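Local coordinates for variant surface glycoprotein MITAT 1.1 (Trypanosoma brucei brucei, PDB 5LY9) that forms, as the large N-terminal domain of a variant surface glycoprotein, part of the parasite's surface coat, whose antigenic switching lets the trypanosome evade host immunity, at residues T160-T165 with E251-E256; P168-G173 with A215-I220; A230-M235 with P244-A249. One frame throughout, in Å; residues are numbered along the deposited sequence.

Contact 1. Residues T160-T165 with E251-E256; sequences TELTQT and EARNRE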
ATOM      1  N   THR A 160       4.816 -20.424   4.587  1.00 22.39           N
ATOM      2  CA  THR A 160       4.428 -21.688   5.160  1.00 22.56           C
ATOM      3  C   THR A 160       3.287 -21.604   6.092  1.00 22.47           C
ATOM      4  O   THR A 160       2.607 -22.643   6.340  1.00 22.66           O
ATOM      5  CB  THR A 160       5.646 -22.312   5.930  1.00 23.19           C
ATOM      6  OG1 THR A 160       6.366 -21.323   6.668  1.00 22.99           O
ATOM      7  CG2 THR A 160       6.594 -22.933   4.877  1.00 25.25           C
ATOM      8  N   GLU A 161       3.078 -20.416   6.702  1.00 20.23           N
ATOM      9  CA  GLU A 161       2.071 -20.335   7.748  1.00 19.91           C
ATOM     10  C   GLU A 161       0.700 -19.911   7.208  1.00 20.89           C
ATOM     11  O   GLU A 161      -0.341 -20.294   7.780  1.00 20.21           O
ATOM     12  CB  GLU A 161       2.496 -19.449   8.902  1.00 20.98           C
ATOM     13  CG  GLU A 161       3.925 -19.727   9.398  1.00 21.50           C
ATOM     14  CD  GLU A 161       4.155 -21.209   9.692  1.00 21.37           C
ATOM     15  OE1 GLU A 161       3.286 -21.874  10.307  1.00 21.06           O
ATOM     16  OE2 GLU A 161       5.217 -21.709   9.209  1.00 22.96           O
ATOM     17  N   LEU A 162       0.703 -19.181   6.095  1.00 20.51           N
ATOM     18  CA  LEU A 162      -0.546 -18.752   5.456  1.00 20.84           C
ATOM     19  C   LEU A 162      -0.362 -19.002   3.985  1.00 20.17           C
ATOM     20  O   LEU A 162       0.401 -18.294   3.310  1.00 20.45           O
ATOM     21  CB  LEU A 162      -0.829 -17.264   5.745  1.00 20.40           C
ATOM     22  CG  LEU A 162      -1.994 -16.647   4.946  1.00 21.12           C
ATOM     23  CD1 LEU A 162      -3.209 -17.576   5.044  1.00 21.11           C
ATOM     24  CD2 LEU A 162      -2.310 -15.199   5.380  1.00 21.67           C
ATOM     25  N   THR A 163      -0.945 -20.100   3.545  1.00 21.47           N
ATOM     26  CA  THR A 163      -0.703 -20.611   2.187  1.00 22.52           C
ATOM     27  C   THR A 163      -1.908 -20.331   1.333  1.00 23.10           C
ATOM     28  O   THR A 163      -2.870 -19.731   1.810  1.00 23.06           O
ATOM     29  CB  THR A 163      -0.474 -22.113   2.214  1.00 23.20           C
ATOM     30  OG1 THR A 163      -1.705 -22.721   2.579  1.00 23.19           O
ATOM     31  CG2 THR A 163       0.580 -22.518   3.257  1.00 23.49           C
ATOM     32  N   GLN A 164      -1.883 -20.769   0.069  1.00 24.53           N
ATOM     33  CA  GLN A 164      -3.057 -20.679  -0.790  1.00 25.72           C
ATOM     34  C   GLN A 164      -4.279 -21.349  -0.205  1.00 25.70           C
ATOM     35  O   GLN A 164      -5.367 -20.880  -0.414  1.00 25.93           O
ATOM     36  CB  GLN A 164      -2.823 -21.265  -2.183  1.00 29.99           C
ATOM     37  CG  GLN A 164      -1.889 -20.361  -2.973  1.00 36.59           C
ATOM     38  CD  GLN A 164      -1.857 -20.717  -4.492  1.00 44.53           C
ATOM     39  OE1 GLN A 164      -2.766 -21.375  -5.022  1.00 49.89           O
ATOM     40  NE2 GLN A 164      -0.817 -20.284  -5.161  1.00 47.96           N
ATOM     41  N   THR A 165      -4.062 -22.428   0.552  1.00 23.78           N
ATOM     42  CA  THR A 165      -5.127 -23.223   1.070  1.00 24.02           C
ATOM     43  C   THR A 165      -5.700 -22.682   2.358  1.00 22.63           C
ATOM     44  O   THR A 165      -6.908 -22.732   2.589  1.00 22.84           O
ATOM     45  CB  THR A 165      -4.614 -24.680   1.235  1.00 25.91           C
ATOM     46  OG1 THR A 165      -4.245 -25.149  -0.095  1.00 27.12           O
ATOM     47  CG2 THR A 165      -5.730 -25.547   1.784  1.00 26.25           C
ATOM     48  N   GLU A 251      -7.532 -14.389   1.819  1.00 20.54           N
ATOM     49  CA  GLU A 251      -7.973 -13.971   0.478  1.00 20.15           C
ATOM     50  C   GLU A 251      -7.107 -12.839  -0.048  1.00 20.74           C
ATOM     51  O   GLU A 251      -6.663 -12.882  -1.210  1.00 20.58           O
ATOM     52  CB  GLU A 251      -9.424 -13.559   0.509  1.00 21.30           C
ATOM     53  CG  GLU A 251      -9.927 -13.142  -0.852  1.00 24.32           C
ATOM     54  CD  GLU A 251     -11.424 -12.946  -0.907  1.00 25.43           C
ATOM     55  OE1 GLU A 251     -12.149 -13.989  -1.022  1.00 27.04           O
ATOM     56  OE2 GLU A 251     -11.853 -11.786  -0.788  1.00 26.52           O
ATOM     57  N   ALA A 252      -6.783 -11.847   0.786  1.00 19.75           N
ATOM     58  CA  ALA A 252      -5.978 -10.752   0.294  1.00 20.53           C
ATOM     59  C   ALA A 252      -4.594 -11.255  -0.103  1.00 20.41           C
ATOM     60  O   ALA A 252      -4.014 -10.798  -1.080  1.00 20.52           O
ATOM     61  CB  ALA A 252      -5.850  -9.682   1.350  1.00 20.87           C
ATOM     62  N   ARG A 253      -4.040 -12.181   0.675  1.00 20.94           N
ATOM     63  CA  ARG A 253      -2.747 -12.683   0.284  1.00 22.12           C
ATOM     64  C   ARG A 253      -2.805 -13.377  -1.071  1.00 22.91           C
ATOM     65  O   ARG A 253      -1.935 -13.184  -1.939  1.00 24.34           O
ATOM     66  CB  ARG A 253      -2.157 -13.593   1.383  1.00 22.85           C
ATOM     67  CG  ARG A 253      -0.628 -13.602   1.294  1.00 24.30           C
ATOM     68  CD  ARG A 253       0.039 -14.471   2.278  1.00 26.74           C
ATOM     69  NE  ARG A 253       1.448 -14.099   2.403  1.00 24.75           N
ATOM     70  CZ  ARG A 253       2.327 -14.792   3.111  1.00 27.60           C
ATOM     71  NH1 ARG A 253       1.966 -15.951   3.754  1.00 26.45           N
ATOM     72  NH2 ARG A 253       3.582 -14.289   3.237  1.00 26.53           N
ATOM     73  N   ASN A 254      -3.840 -14.185  -1.259  1.00 23.63           N
ATOM     74  CA  ASN A 254      -3.963 -14.891  -2.533  1.00 25.20           C
ATOM     75  C   ASN A 254      -4.160 -13.937  -3.679  1.00 25.03           C
ATOM     76  O   ASN A 254      -3.741 -14.285  -4.826  1.00 26.28           O
ATOM     77  CB  ASN A 254      -5.137 -15.836  -2.479  1.00 26.51           C
ATOM     78  CG  ASN A 254      -4.810 -17.097  -1.793  1.00 29.85           C
ATOM     79  OD1 ASN A 254      -3.630 -17.480  -1.726  1.00 34.34           O
ATOM     80  ND2 ASN A 254      -5.842 -17.774  -1.262  1.00 30.02           N
ATOM     81  N   ARG A 255      -4.782 -12.791  -3.444  1.00 23.50           N
ATOM     82  CA  ARG A 255      -5.077 -11.817  -4.534  1.00 24.31           C
ATOM     83  C   ARG A 255      -4.060 -10.721  -4.786  1.00 23.41           C
ATOM     84  O   ARG A 255      -4.312  -9.830  -5.633  1.00 23.44           O
ATOM     85  CB  ARG A 255      -6.499 -11.228  -4.361  1.00 26.86           C
ATOM     86  CG  ARG A 255      -7.421 -12.409  -4.531  1.00 32.67           C
ATOM     87  CD  ARG A 255      -8.870 -12.167  -4.355  1.00 37.28           C
ATOM     88  NE  ARG A 255      -9.576 -13.456  -4.521  1.00 41.68           N
ATOM     89  CZ  ARG A 255     -10.896 -13.559  -4.607  1.00 46.37           C
ATOM     90  NH1 ARG A 255     -11.664 -12.470  -4.609  1.00 48.14           N
ATOM     91  NH2 ARG A 255     -11.440 -14.749  -4.718  1.00 50.08           N
ATOM     92  N   GLU A 256      -2.867 -10.856  -4.208  1.00 21.62           N
ATOM     93  CA  GLU A 256      -1.834  -9.839  -4.364  1.00 22.70           C
ATOM     94  C   GLU A 256      -1.446  -9.739  -5.833  1.00 23.08           C
ATOM     95  O   GLU A 256      -1.125 -10.760  -6.510  1.00 22.35           O
ATOM     96  CB  GLU A 256      -0.585 -10.217  -3.605  1.00 22.45           C
ATOM     97  CG  GLU A 256      -0.782 -10.158  -2.117  1.00 22.62           C
ATOM     98  CD  GLU A 256       0.318 -10.822  -1.292  1.00 23.24           C
ATOM     99  OE1 GLU A 256       1.076 -11.580  -1.855  1.00 23.47           O
ATOM    100  OE2 GLU A 256       0.370 -10.580  -0.041  1.00 22.65           O
TER
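At their nearest, Q164 and N254 bring the backbones to 6.1 Å, measured CA to CA, where the irregular segment T160-T165 passes the C-terminal turn of helix 244-254. R253 runs out extended, CG anti to the backbone N (chi1 -154°), alongside L162, the two chains pointing opposite ways. Its NH1 lies 2.9 Å from L162 O, which sits at the guanidinium edge, but the N-H...O angle of 127° makes this a weak bond. The aliphatic part packs too, R253 CD lying 4.0 Å from L162 CD2. The stronger partner of the charge is E20 of helix 8-21, which forms a salt bridge with NH1 and also accepts from T160 N, E161 N and L162 N. One residue on, N254 ND2 donates to Q164 O over 3.3 Å at a straighter angle, with the acceptor close to the amide plane; W250 NE1 donates to the same oxygen. N254 OD1 rests 3.6 Å from Q164 CG, the two amide planes standing 79° apart. T163 OG1 accepts from T165 N, an ST turn. The chemistry thus implies a loop held by its carbonyls, through R253 and N254, and by backbone N-H groups, through E20, which probably also balances the arginine charge.

Contact 2. Residues P168-G173 with A215-I220; sequences PNLQHG and AGYMTI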
ATOM      1  N   PRO A 168      -2.138 -23.856   7.647  1.00 21.46           N
ATOM      2  CA  PRO A 168      -2.048 -25.344   7.816  1.00 22.98           C
ATOM      3  C   PRO A 168      -1.550 -25.802   9.171  1.00 22.87           C
ATOM      4  O   PRO A 168      -1.873 -26.926   9.581  1.00 23.52           O
ATOM      5  CB  PRO A 168      -1.029 -25.761   6.747  1.00 22.74           C
ATOM      6  CG  PRO A 168      -0.283 -24.514   6.459  1.00 22.46           C
ATOM      7  CD  PRO A 168      -1.285 -23.405   6.542  1.00 20.81           C
ATOM      8  N   ASN A 169      -0.806 -24.951   9.872  1.00 22.25           N
ATOM      9  CA  ASN A 169      -0.225 -25.357  11.157  1.00 22.11           C
ATOM     10  C   ASN A 169      -1.077 -25.029  12.365  1.00 22.42           C
ATOM     11  O   ASN A 169      -0.771 -25.506  13.481  1.00 21.66           O
ATOM     12  CB  ASN A 169       1.201 -24.841  11.273  1.00 22.69           C
ATOM     13  CG  ASN A 169       2.091 -25.429  10.220  1.00 24.10           C
ATOM     14  OD1 ASN A 169       2.006 -26.623   9.936  1.00 26.15           O
ATOM     15  ND2 ASN A 169       2.978 -24.624   9.655  1.00 25.21           N
ATOM     16  N   LEU A 170      -2.125 -24.201  12.206  1.00 22.51           N
ATOM     17  CA  LEU A 170      -3.043 -23.952  13.297  1.00 22.38           C
ATOM     18  C   LEU A 170      -3.842 -25.151  13.622  1.00 22.99           C
ATOM     19  O   LEU A 170      -4.433 -25.818  12.744  1.00 23.11           O
ATOM     20  CB  LEU A 170      -4.009 -22.788  12.987  1.00 24.42           C
ATOM     21  CG  LEU A 170      -3.362 -21.416  12.766  1.00 27.86           C
ATOM     22  CD1 LEU A 170      -4.409 -20.317  12.836  1.00 27.91           C
ATOM     23  CD2 LEU A 170      -2.162 -21.012  13.540  1.00 29.16           C
ATOM     24  N   GLN A 171      -3.875 -25.468  14.909  1.00 23.64           N
ATOM     25  CA  GLN A 171      -4.601 -26.618  15.395  1.00 24.64           C
ATOM     26  C   GLN A 171      -6.063 -26.343  15.465  1.00 24.74           C
ATOM     27  O   GLN A 171      -6.495 -25.161  15.467  1.00 22.12           O
ATOM     28  CB  GLN A 171      -4.120 -26.959  16.811  1.00 26.43           C
ATOM     29  CG  GLN A 171      -2.632 -27.214  16.879  1.00 27.40           C
ATOM     30  CD  GLN A 171      -2.236 -28.297  15.903  1.00 28.94           C
ATOM     31  OE1 GLN A 171      -1.718 -28.017  14.800  1.00 33.80           O
ATOM     32  NE2 GLN A 171      -2.642 -29.479  16.199  1.00 29.56           N
ATOM     33  N   HIS A 172      -6.839 -27.430  15.503  1.00 24.07           N
ATOM     34  CA  HIS A 172      -8.297 -27.304  15.601  1.00 26.39           C
ATOM     35  C   HIS A 172      -8.816 -28.422  16.513  1.00 26.50           C
ATOM     36  O   HIS A 172      -8.237 -29.507  16.520  1.00 25.94           O
ATOM     37  CB  HIS A 172      -9.022 -27.317  14.217  1.00 26.15           C
ATOM     38  CG  HIS A 172      -8.796 -28.551  13.415  1.00 27.87           C
ATOM     39  ND1 HIS A 172      -9.652 -29.631  13.469  1.00 30.66           N
ATOM     40  CD2 HIS A 172      -7.815 -28.885  12.538  1.00 29.21           C
ATOM     41  CE1 HIS A 172      -9.197 -30.581  12.666  1.00 31.27           C
ATOM     42  NE2 HIS A 172      -8.055 -30.176  12.138  1.00 31.29           N
ATOM     43  N   GLY A 173      -9.854 -28.111  17.263  1.00 26.24           N
ATOM     44  CA  GLY A 173     -10.511 -29.073  18.094  1.00 27.20           C
ATOM     45  C   GLY A 173     -10.781 -28.466  19.448  1.00 26.47           C
ATOM     46  O   GLY A 173     -10.982 -27.260  19.598  1.00 25.04           O
ATOM     47  N   ALA A 215      -9.715 -12.998  17.251  1.00 22.19           N
ATOM     48  CA  ALA A 215     -10.475 -12.634  16.027  1.00 22.33           C
ATOM     49  C   ALA A 215     -11.316 -13.778  15.454  1.00 21.90           C
ATOM     50  O   ALA A 215     -11.480 -13.946  14.254  1.00 20.80           O
ATOM     51  CB  ALA A 215      -9.504 -12.071  14.997  1.00 22.65           C
ATOM     52  N   GLY A 216     -11.922 -14.540  16.352  1.00 21.92           N
ATOM     53  CA  GLY A 216     -12.839 -15.607  15.972  1.00 23.27           C
ATOM     54  C   GLY A 216     -12.252 -17.010  15.938  1.00 23.22           C
ATOM     55  O   GLY A 216     -12.970 -17.975  15.735  1.00 25.93           O
ATOM     56  N   TYR A 217     -10.955 -17.167  16.077  1.00 22.13           N
ATOM     57  CA  TYR A 217     -10.352 -18.474  16.017  1.00 21.52           C
ATOM     58  C   TYR A 217     -10.700 -19.319  17.225  1.00 22.43           C
ATOM     59  O   TYR A 217     -10.963 -20.551  17.101  1.00 22.73           O
ATOM     60  CB  TYR A 217      -8.813 -18.317  15.922  1.00 21.69           C
ATOM     61  CG  TYR A 217      -7.989 -19.532  16.053  1.00 21.02           C
ATOM     62  CD1 TYR A 217      -8.276 -20.690  15.336  1.00 21.76           C
ATOM     63  CD2 TYR A 217      -6.868 -19.525  16.831  1.00 21.86           C
ATOM     64  CE1 TYR A 217      -7.476 -21.816  15.468  1.00 22.08           C
ATOM     65  CE2 TYR A 217      -6.071 -20.637  16.971  1.00 21.38           C
ATOM     66  CZ  TYR A 217      -6.310 -21.772  16.246  1.00 21.87           C
ATOM     67  OH  TYR A 217      -5.523 -22.914  16.391  1.00 21.84           O
ATOM     68  N   MET A 218     -10.706 -18.680  18.398  1.00 20.66           N
ATOM     69  CA  MET A 218     -10.831 -19.381  19.674  1.00 22.07           C
ATOM     70  C   MET A 218     -12.170 -19.074  20.311  1.00 22.33           C
ATOM     71  O   MET A 218     -12.581 -17.930  20.350  1.00 22.88           O
ATOM     72  CB  MET A 218      -9.704 -19.040  20.665  1.00 23.42           C
ATOM     73  CG  MET A 218      -9.906 -19.674  22.050  1.00 25.85           C
ATOM     74  SD  MET A 218      -8.589 -19.166  23.214  1.00 28.94           S
ATOM     75  CE  MET A 218      -7.537 -20.366  22.741  1.00 26.12           C
ATOM     76  N   THR A 219     -12.839 -20.110  20.792  1.00 22.66           N
ATOM     77  CA  THR A 219     -14.081 -19.948  21.574  1.00 23.65           C
ATOM     78  C   THR A 219     -13.769 -20.288  23.036  1.00 23.83           C
ATOM     79  O   THR A 219     -13.267 -21.362  23.282  1.00 24.70           O
ATOM     80  CB  THR A 219     -15.199 -20.895  21.055  1.00 25.74           C
ATOM     81  OG1 THR A 219     -15.415 -20.667  19.680  1.00 27.03           O
ATOM     82  CG2 THR A 219     -16.575 -20.659  21.862  1.00 26.81           C
ATOM     83  N   ILE A 220     -14.079 -19.376  23.975  1.00 23.05           N
ATOM     84  CA  ILE A 220     -13.998 -19.590  25.382  1.00 23.31           C
ATOM     85  C   ILE A 220     -15.421 -20.033  25.840  1.00 24.22           C
ATOM     86  O   ILE A 220     -16.396 -19.344  25.600  1.00 23.85           O
ATOM     87  CB  ILE A 220     -13.598 -18.326  26.081  1.00 24.21           C
ATOM     88  CG1 ILE A 220     -12.175 -17.967  25.636  1.00 24.66           C
ATOM     89  CG2 ILE A 220     -13.697 -18.504  27.603  1.00 24.24           C
ATOM     90  CD1 ILE A 220     -11.549 -16.687  26.229  1.00 24.90           C
TER
HETATM   91  O   HOH W   1      -2.750 -23.499  16.813  1.00 21.12           O
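The backbones stay apart here, bridged by one long side chain: segment P168-G173 is irregular until it enters strand 173-174, while A215-I220 leads into strand 218-220 through a classic beta bulge, in which Y217 and M218 both face V213. Both strands belong to the four-stranded antiparallel sheet of this VSG domain, with strand 228-229 between them. Y217 crosses that gap. Its ring leaves with CG anti to the backbone N (chi1 171°), which carries the hydroxyl to the loop, where OH donates to Q171 O at 2.6 Å. The C=O...O angle is 133° and the donor is tilted 23° from the carbonyl plane, whereas seen from the ring the acceptor lies in plane at the edge. L170 approaches differently, crossing the tyrosine obliquely: CD1 sits 4.2 Å above one ring face, offset toward the rim, and CB comes within 3.7 Å of Y217 OH. These contacts leave Y217 hydrogen-bonded at its tip, with a leucine methyl over the rim of one face. L14 of helix 8-21 touches both L170 and Y217, and the W246 ring meets the tyrosine ring, so the pair lies in a buried apolar cluster. A single water completes the polar end: it accepts from Q171 N at 3.0 Å and donates to Y217 OH at 2.9 Å.

Contact 3. Residues A230-M235 with P244-A249; sequences ANMQAM and PAWHEA
A Met-aromatic contact joins the loop after strand 228-229 to the first turns of helix 244-254, where M232 meets W246. The M232 side chain is bent at both chi2 and chi3 (-51° and -73°), and this turns its methyl onto the indole: CE lies 3.4 Å from W246 CB and 3.5 Å from W246 CG, meeting the indole obliquely, near its CB-CG root. The sulfur stands farther back, SD being 5.2 Å from the centroid of the five-membered ring, and the two side chains cross at about a right angle. In the A-type VSG domain this helix lies against the long helix 62-114, whose L101 and I105 touch W246, while L14 and L17 of helix 8-21 also touch the indole; its NE1 is satisfied by L214 O. M235 repeats the bent shape but reaches backbone instead, with CE 3.5 Å from H247 CA and 3.7 Å from W246 C. No hydrogen bond links the two segments, whose nearest backbones are M235 and H247, 6.9 Å apart between CA atoms. Around M232 the loop is shaped by an Asx turn, N231 OD1 accepting from Q233 N at 3.0 Å with a C=O...N angle of 163°.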
ATOM      1  N   ALA A 230     -10.916 -23.266  16.054  1.00 23.79           N
ATOM      2  CA  ALA A 230     -11.625 -23.471  14.846  1.00 23.43           C
ATOM      3  C   ALA A 230     -10.669 -24.065  13.824  1.00 24.29           C
ATOM      4  O   ALA A 230      -9.500 -23.912  13.923  1.00 23.40           O
ATOM      5  CB  ALA A 230     -12.168 -22.137  14.322  1.00 24.30           C
ATOM      6  N   ASN A 231     -11.235 -24.701  12.794  1.00 24.95           N
ATOM      7  CA  ASN A 231     -10.416 -25.222  11.719  1.00 25.25           C
ATOM      8  C   ASN A 231     -10.158 -24.167  10.649  1.00 24.35           C
ATOM      9  O   ASN A 231     -11.060 -23.813   9.868  1.00 23.15           O
ATOM     10  CB  ASN A 231     -11.085 -26.453  11.171  1.00 27.29           C
ATOM     11  CG  ASN A 231     -10.225 -27.178  10.183  1.00 29.88           C
ATOM     12  OD1 ASN A 231      -9.294 -26.611   9.598  1.00 29.36           O
ATOM     13  ND2 ASN A 231     -10.590 -28.447   9.920  1.00 31.67           N
ATOM     14  N   MET A 232      -8.910 -23.709  10.625  1.00 23.40           N
ATOM     15  CA  MET A 232      -8.453 -22.630   9.749  1.00 24.05           C
ATOM     16  C   MET A 232      -7.587 -23.211   8.617  1.00 24.29           C
ATOM     17  O   MET A 232      -7.051 -22.454   7.836  1.00 23.35           O
ATOM     18  CB  MET A 232      -7.616 -21.604  10.515  1.00 22.65           C
ATOM     19  CG  MET A 232      -8.254 -21.110  11.792  1.00 23.51           C
ATOM     20  SD  MET A 232      -9.964 -20.515  11.626  1.00 26.40           S
ATOM     21  CE  MET A 232      -9.632 -19.019  10.801  1.00 22.64           C
ATOM     22  N   GLN A 233      -7.417 -24.535   8.567  1.00 24.77           N
ATOM     23  CA  GLN A 233      -6.514 -25.168   7.624  1.00 24.64           C
ATOM     24  C   GLN A 233      -7.104 -25.071   6.217  1.00 25.28           C
ATOM     25  O   GLN A 233      -6.384 -24.821   5.330  1.00 26.76           O
ATOM     26  CB  GLN A 233      -6.182 -26.609   8.054  1.00 25.41           C
ATOM     27  CG  GLN A 233      -5.545 -26.643   9.443  1.00 25.00           C
ATOM     28  CD  GLN A 233      -5.240 -28.045   9.920  1.00 27.42           C
ATOM     29  OE1 GLN A 233      -5.580 -29.011   9.262  1.00 31.13           O
ATOM     30  NE2 GLN A 233      -4.707 -28.164  11.093  1.00 26.38           N
ATOM     31  N   ALA A 234      -8.387 -25.297   6.052  1.00 27.53           N
ATOM     32  CA  ALA A 234      -9.063 -25.315   4.739  1.00 29.87           C
ATOM     33  C   ALA A 234      -9.952 -24.081   4.738  1.00 29.45           C
ATOM     34  O   ALA A 234     -11.116 -24.137   5.155  1.00 29.77           O
ATOM     35  CB  ALA A 234      -9.933 -26.576   4.647  1.00 31.69           C
ATOM     36  N   MET A 235      -9.388 -22.955   4.406  1.00 27.50           N
ATOM     37  CA  MET A 235     -10.180 -21.710   4.426  1.00 26.67           C
ATOM     38  C   MET A 235     -11.229 -21.697   3.288  1.00 27.68           C
ATOM     39  O   MET A 235     -11.011 -22.264   2.223  1.00 29.69           O
ATOM     40  CB  MET A 235      -9.231 -20.545   4.289  1.00 26.14           C
ATOM     41  CG  MET A 235      -8.348 -20.322   5.521  1.00 23.77           C
ATOM     42  SD  MET A 235      -9.290 -19.888   6.997  1.00 23.76           S
ATOM     43  CE  MET A 235      -9.970 -18.283   6.534  1.00 24.21           C
ATOM     44  N   PRO A 244     -13.870 -13.316  10.164  1.00 23.54           N
ATOM     45  CA  PRO A 244     -13.611 -12.440   9.000  1.00 23.24           C
ATOM     46  C   PRO A 244     -12.167 -11.983   8.881  1.00 22.52           C
ATOM     47  O   PRO A 244     -11.707 -11.883   7.758  1.00 22.82           O
ATOM     48  CB  PRO A 244     -14.556 -11.236   9.181  1.00 24.05           C
ATOM     49  CG  PRO A 244     -14.977 -11.335  10.565  1.00 25.13           C
ATOM     50  CD  PRO A 244     -14.975 -12.776  10.990  1.00 25.34           C
ATOM     51  N   ALA A 245     -11.499 -11.571   9.948  1.00 21.26           N
ATOM     52  CA  ALA A 245     -10.118 -11.107   9.776  1.00 21.50           C
ATOM     53  C   ALA A 245      -9.203 -12.186   9.199  1.00 20.25           C
ATOM     54  O   ALA A 245      -8.248 -11.869   8.460  1.00 20.32           O
ATOM     55  CB  ALA A 245      -9.539 -10.562  11.065  1.00 21.60           C
ATOM     56  N   TRP A 246      -9.462 -13.459   9.553  1.00 19.54           N
ATOM     57  CA  TRP A 246      -8.684 -14.595   9.055  1.00 20.22           C
ATOM     58  C   TRP A 246      -8.993 -14.862   7.592  1.00 20.23           C
ATOM     59  O   TRP A 246      -8.089 -15.057   6.814  1.00 19.44           O
ATOM     60  CB  TRP A 246      -8.972 -15.847   9.865  1.00 20.92           C
ATOM     61  CG  TRP A 246      -8.585 -15.693  11.300  1.00 21.52           C
ATOM     62  CD1 TRP A 246      -9.304 -15.138  12.312  1.00 21.85           C
ATOM     63  CD2 TRP A 246      -7.400 -16.197  11.902  1.00 22.27           C
ATOM     64  NE1 TRP A 246      -8.642 -15.268  13.498  1.00 22.55           N
ATOM     65  CE2 TRP A 246      -7.472 -15.927  13.282  1.00 22.88           C
ATOM     66  CE3 TRP A 246      -6.277 -16.839  11.418  1.00 22.36           C
ATOM     67  CZ2 TRP A 246      -6.422 -16.281  14.172  1.00 23.47           C
ATOM     68  CZ3 TRP A 246      -5.257 -17.172  12.292  1.00 22.44           C
ATOM     69  CH2 TRP A 246      -5.330 -16.902  13.631  1.00 22.84           C
ATOM     70  N   HIS A 247     -10.255 -14.809   7.230  1.00 20.36           N
ATOM     71  CA  HIS A 247     -10.611 -14.931   5.824  1.00 21.12           C
ATOM     72  C   HIS A 247      -9.993 -13.788   5.025  1.00 20.70           C
ATOM     73  O   HIS A 247      -9.472 -14.030   3.938  1.00 21.45           O
ATOM     74  CB  HIS A 247     -12.129 -14.834   5.663  1.00 23.29           C
ATOM     75  CG  HIS A 247     -12.557 -15.009   4.250  1.00 24.21           C
ATOM     76  ND1 HIS A 247     -12.521 -13.989   3.348  1.00 26.02           N
ATOM     77  CD2 HIS A 247     -12.903 -16.114   3.559  1.00 25.88           C
ATOM     78  CE1 HIS A 247     -12.895 -14.439   2.158  1.00 26.80           C
ATOM     79  NE2 HIS A 247     -13.195 -15.712   2.274  1.00 25.10           N
ATOM     80  N   GLU A 248     -10.019 -12.551   5.565  1.00 19.42           N
ATOM     81  CA  GLU A 248      -9.538 -11.426   4.848  1.00 19.95           C
ATOM     82  C   GLU A 248      -8.024 -11.468   4.593  1.00 18.76           C
ATOM     83  O   GLU A 248      -7.576 -11.235   3.471  1.00 19.74           O
ATOM     84  CB  GLU A 248      -9.921 -10.120   5.562  1.00 19.86           C
ATOM     85  CG  GLU A 248      -9.315  -8.895   4.908  1.00 20.07           C
ATOM     86  CD  GLU A 248      -9.841  -8.557   3.510  1.00 21.67           C
ATOM     87  OE1 GLU A 248     -10.789  -9.169   2.999  1.00 22.45           O
ATOM     88  OE2 GLU A 248      -9.285  -7.632   2.913  1.00 22.17           O
ATOM     89  N   ALA A 249      -7.211 -11.830   5.598  1.00 19.08           N
ATOM     90  CA  ALA A 249      -5.760 -11.998   5.337  1.00 18.65           C
ATOM     91  C   ALA A 249      -5.485 -13.094   4.329  1.00 19.45           C
ATOM     92  O   ALA A 249      -4.624 -12.932   3.496  1.00 18.60           O
ATOM     93  CB  ALA A 249      -4.981 -12.254   6.585  1.00 19.20           C
TER

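How the contacts relate
Contacts 2 and 3 are buried, while contact 1 is only partly so, with Q164 exposed. Contacts 1 and 3 use opposite ends of helix 244-254, their centres about 10 Å apart, and are joined by T165 O to M235 N, a probable hydrogen bond of 3.1 Å. Contacts 1 and 2 share the loop between strands 143-144 and 173-174, where E161 OE1 lies 2.8 Å from N169 ND2, probably hydrogen-bonded. Contact 1 is chiefly polar; contact 3 works by methionine packing against tryptophan and helix backbone, with no hydrogen bond; contact 2 combines both. It adjoins contact 3, where L170 CD1 packs 3.3 Å from W246 CZ3. Both lie nested in the chain loop that contact 1 closes.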